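Local atomic coordinates of agenet domain-containing protein (Arabidopsis thaliana, PDB entry 6IE4), a protein that probably reads methylated histone H3, binding the H3 tail peptide through tandem Agenet domains of the SH3-like class. Residues W33-V38 with Y56-F61. Residues are numbered along the deposited sequence; the frame is centred on the assembly and turned at random.
Sequences WYMGKV and YTTLFF
Met35 and Thr57 make the direct polar link between strand 32-40 and the chain leaving strand 51-56. Thr57 N donates to Met35 O at 2.9 Å, with an N-H...O angle of 169°. Thr57 OG1 gives the same oxygen a second, weak bond. This hydroxyl sits between the backbone N and the carbonyl carbon (chi1 65°), which turns it back to Met35 O. A water adds a third donor to Met35 O. It also donates to Thr58 OG1 and accepts from Thr58 N at 2.7 Å, so it bridges the strand to the corner at 57-58. Thr58 OG1 is further bonded to Asp106 O.

Gly36 and Tyr56 form an antiparallel non-hydrogen-bonded pair, their CA atoms 4.1 Å apart. Thr57 CG2 rests on Gly36 CA.

Packing is centred on Tyr34. Its ring crosses the Leu59 side chain at about a right angle, with CE2 3.8 Å from Leu59 CD2. A polar atom, Thr58 OG1, lies at the edge of this ring, 3.8 Å from Tyr34 CD2. Tyr34 CB meets the edge of the Tyr56 ring at CD2, 4.1 Å away. Separately, the Met35 chain, bent at chi3 (-61°), brings CE to Thr58 CG2.

Tyr34 OH bonds to Asn105 O and Trp109 NE1, linking the contact to residues 105-109, probably part of the second Agenet unit. Tyr34, Tyr56, Leu59 and Phe60 also pack on the bound peptide. Met35 O takes one straight backbone bond, a water bond and a weak hydroxyl bond. Together they hold against the strand the corner between Tyr56 and Leu59, two of the peptide-contacting residues.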
ATOM      1  N   TRP A  33       0.650  -2.111   1.421  1.00 25.63           N
ATOM      2  CA  TRP A  33       1.491  -1.767   0.288  1.00 24.75           C
ATOM      3  C   TRP A  33       1.899  -0.315   0.491  1.00 24.65           C
ATOM      4  O   TRP A  33       1.055   0.583   0.422  1.00 24.40           O
ATOM      5  CB  TRP A  33       0.758  -1.931  -1.050  1.00 29.36           C
ATOM      6  CG  TRP A  33       0.590  -3.355  -1.568  1.00 29.61           C
ATOM      7  CD1 TRP A  33      -0.555  -4.109  -1.558  1.00 27.26           C
ATOM      8  CD2 TRP A  33       1.599  -4.178  -2.164  1.00 29.57           C
ATOM      9  NE1 TRP A  33      -0.324  -5.337  -2.123  1.00 28.41           N
ATOM     10  CE2 TRP A  33       0.991  -5.406  -2.507  1.00 32.08           C
ATOM     11  CE3 TRP A  33       2.955  -4.000  -2.443  1.00 30.57           C
ATOM     12  CZ2 TRP A  33       1.700  -6.450  -3.110  1.00 30.52           C
ATOM     13  CZ3 TRP A  33       3.660  -5.047  -3.055  1.00 31.20           C
ATOM     14  CH2 TRP A  33       3.030  -6.252  -3.370  1.00 29.24           C
ATOM     15  N   TYR A  34       3.175  -0.075   0.765  1.00 27.29           N
ATOM     16  CA  TYR A  34       3.676   1.275   0.980  1.00 27.93           C
ATOM     17  C   TYR A  34       4.455   1.726  -0.251  1.00 29.64           C
ATOM     18  O   TYR A  34       5.163   0.937  -0.884  1.00 31.79           O
ATOM     19  CB  TYR A  34       4.579   1.349   2.212  1.00 30.40           C
ATOM     20  CG  TYR A  34       3.832   1.550   3.501  1.00 25.28           C
ATOM     21  CD1 TYR A  34       3.076   0.529   4.042  1.00 24.37           C
ATOM     22  CD2 TYR A  34       3.855   2.783   4.163  1.00 28.19           C
ATOM     23  CE1 TYR A  34       2.377   0.714   5.218  1.00 28.80           C
ATOM     24  CE2 TYR A  34       3.160   2.982   5.338  1.00 26.57           C
ATOM     25  CZ  TYR A  34       2.419   1.942   5.867  1.00 28.43           C
ATOM     26  OH  TYR A  34       1.708   2.116   7.040  1.00 28.52           O
ATOM     27  N   MET A  35       4.404   3.020  -0.531  1.00 34.25           N
ATOM     28  CA  MET A  35       4.917   3.563  -1.783  1.00 32.27           C
ATOM     29  C   MET A  35       6.401   3.862  -1.636  1.00 34.93           C
ATOM     30  O   MET A  35       6.857   4.273  -0.561  1.00 32.35           O
ATOM     31  CB  MET A  35       4.183   4.850  -2.154  1.00 33.66           C
ATOM     32  CG  MET A  35       2.683   4.720  -2.321  1.00 36.94           C
ATOM     33  SD  MET A  35       1.875   6.346  -2.273  1.00 48.43           S
ATOM     34  CE  MET A  35       2.316   6.892  -0.633  1.00 35.38           C
ATOM     35  N   GLY A  36       7.159   3.595  -2.695  1.00 34.39           N
ATOM     36  CA  GLY A  36       8.572   3.890  -2.685  1.00 32.90           C
ATOM     37  C   GLY A  36       9.204   3.911  -4.061  1.00 39.76           C
ATOM     38  O   GLY A  36       8.531   4.038  -5.088  1.00 38.24           O
ATOM     39  N   LYS A  37      10.520   3.706  -4.068  1.00 40.71           N
ATOM     40  CA  LYS A  37      11.346   3.857  -5.257  1.00 40.12           C
ATOM     41  C   LYS A  37      12.533   2.917  -5.146  1.00 39.79           C
ATOM     42  O   LYS A  37      13.079   2.708  -4.059  1.00 38.92           O
ATOM     43  CB  LYS A  37      11.904   5.279  -5.424  1.00 43.34           C
ATOM     44  CG  LYS A  37      11.037   6.276  -6.177  1.00 53.37           C
ATOM     45  CD  LYS A  37      11.299   7.717  -5.669  1.00 54.98           C
ATOM     46  CE  LYS A  37      12.755   7.883  -5.186  1.00 53.64           C
ATOM     47  NZ  LYS A  37      13.329   9.233  -5.463  1.00 59.27           N
ATOM     48  N   VAL A  38      12.982   2.424  -6.286  1.00 37.66           N
ATOM     49  CA  VAL A  38      14.120   1.524  -6.325  1.00 38.25           C
ATOM     50  C   VAL A  38      15.371   2.391  -6.326  1.00 43.21           C
ATOM     51  O   VAL A  38      15.388   3.464  -6.937  1.00 40.26           O
ATOM     52  CB  VAL A  38      14.074   0.601  -7.554  1.00 43.62           C
ATOM     53  CG1 VAL A  38      15.239  -0.378  -7.515  1.00 49.10           C
ATOM     54  CG2 VAL A  38      12.767  -0.169  -7.607  1.00 38.80           C
ATOM     55  N   TYR A  56      11.535   4.238   0.840  1.00 36.89           N
ATOM     56  CA  TYR A  56      10.123   4.498   1.054  1.00 33.73           C
ATOM     57  C   TYR A  56       9.850   5.976   0.862  1.00 37.68           C
ATOM     58  O   TYR A  56      10.667   6.822   1.237  1.00 42.82           O
ATOM     59  CB  TYR A  56       9.702   4.061   2.455  1.00 32.98           C
ATOM     60  CG  TYR A  56       9.769   2.575   2.716  1.00 33.19           C
ATOM     61  CD1 TYR A  56      10.989   1.911   2.774  1.00 37.16           C
ATOM     62  CD2 TYR A  56       8.619   1.850   2.990  1.00 31.45           C
ATOM     63  CE1 TYR A  56      11.057   0.558   3.039  1.00 37.76           C
ATOM     64  CE2 TYR A  56       8.673   0.497   3.262  1.00 32.59           C
ATOM     65  CZ  TYR A  56       9.895  -0.143   3.278  1.00 39.74           C
ATOM     66  OH  TYR A  56       9.967  -1.487   3.552  1.00 44.71           O
ATOM     67  N   THR A  57       8.733   6.294   0.217  1.00 32.32           N
ATOM     68  CA  THR A  57       8.406   7.704   0.088  1.00 35.47           C
ATOM     69  C   THR A  57       7.725   8.284   1.320  1.00 30.61           C
ATOM     70  O   THR A  57       7.797   9.497   1.510  1.00 38.78           O
ATOM     71  CB  THR A  57       7.565   7.963  -1.163  1.00 33.78           C
ATOM     72  OG1 THR A  57       6.306   7.308  -1.036  1.00 40.85           O
ATOM     73  CG2 THR A  57       8.288   7.429  -2.395  1.00 33.56           C
ATOM     74  N   THR A  58       7.090   7.474   2.179  1.00 33.52           N
ATOM     75  CA  THR A  58       6.404   8.041   3.345  1.00 32.44           C
ATOM     76  C   THR A  58       6.893   7.568   4.708  1.00 27.35           C
ATOM     77  O   THR A  58       6.385   8.060   5.709  1.00 30.25           O
ATOM     78  CB  THR A  58       4.887   7.786   3.277  1.00 28.48           C
ATOM     79  OG1 THR A  58       4.607   6.453   3.702  1.00 29.66           O
ATOM     80  CG2 THR A  58       4.370   7.998   1.863  1.00 28.79           C
ATOM     81  N   LEU A  59       7.774   6.587   4.795  1.00 33.59           N
ATOM     82  CA  LEU A  59       8.375   6.207   6.069  1.00 33.65           C
ATOM     83  C   LEU A  59       9.788   6.779   6.197  1.00 34.66           C
ATOM     84  O   LEU A  59      10.431   7.145   5.213  1.00 39.16           O
ATOM     85  CB  LEU A  59       8.396   4.681   6.217  1.00 34.78           C
ATOM     86  CG  LEU A  59       7.017   4.018   6.119  1.00 31.86           C
ATOM     87  CD1 LEU A  59       7.139   2.500   6.132  1.00 27.74           C
ATOM     88  CD2 LEU A  59       6.053   4.518   7.226  1.00 31.65           C
ATOM     89  N   PHE A  60      10.297   6.799   7.423  1.00 37.76           N
ATOM     90  CA  PHE A  60      11.587   7.418   7.688  1.00 40.45           C
ATOM     91  C   PHE A  60      12.302   6.608   8.757  1.00 41.73           C
ATOM     92  O   PHE A  60      11.700   5.760   9.427  1.00 41.85           O
ATOM     93  CB  PHE A  60      11.416   8.869   8.160  1.00 38.04           C
ATOM     94  CG  PHE A  60      10.919   9.801   7.100  1.00 37.75           C
ATOM     95  CD1 PHE A  60       9.562  10.010   6.928  1.00 37.96           C
ATOM     96  CD2 PHE A  60      11.797  10.453   6.256  1.00 45.07           C
ATOM     97  CE1 PHE A  60       9.084  10.870   5.929  1.00 36.95           C
ATOM     98  CE2 PHE A  60      11.327  11.314   5.254  1.00 41.57           C
ATOM     99  CZ  PHE A  60       9.971  11.522   5.093  1.00 35.89           C
ATOM    100  N   PHE A  61      13.592   6.886   8.945  1.00 43.77           N
ATOM    101  CA  PHE A  61      14.305   6.138   9.966  1.00 42.33           C
ATOM    102  C   PHE A  61      14.005   6.668  11.343  1.00 42.21           C
ATOM    103  O   PHE A  61      14.189   5.936  12.316  1.00 46.53           O
ATOM    104  CB  PHE A  61      15.821   6.187   9.771  1.00 41.62           C
ATOM    105  CG  PHE A  61      16.350   5.255   8.719  1.00 43.62           C
ATOM    106  CD1 PHE A  61      16.605   3.921   9.025  1.00 41.74           C
ATOM    107  CD2 PHE A  61      16.629   5.708   7.440  1.00 44.76           C
ATOM    108  CE1 PHE A  61      17.122   3.050   8.067  1.00 38.83           C
ATOM    109  CE2 PHE A  61      17.145   4.837   6.476  1.00 44.99           C
ATOM    110  CZ  PHE A  61      17.393   3.507   6.796  1.00 38.51           C
TER
HETATM  111  O   HOH W   1       6.261   4.886   2.255  1.00 31.62           O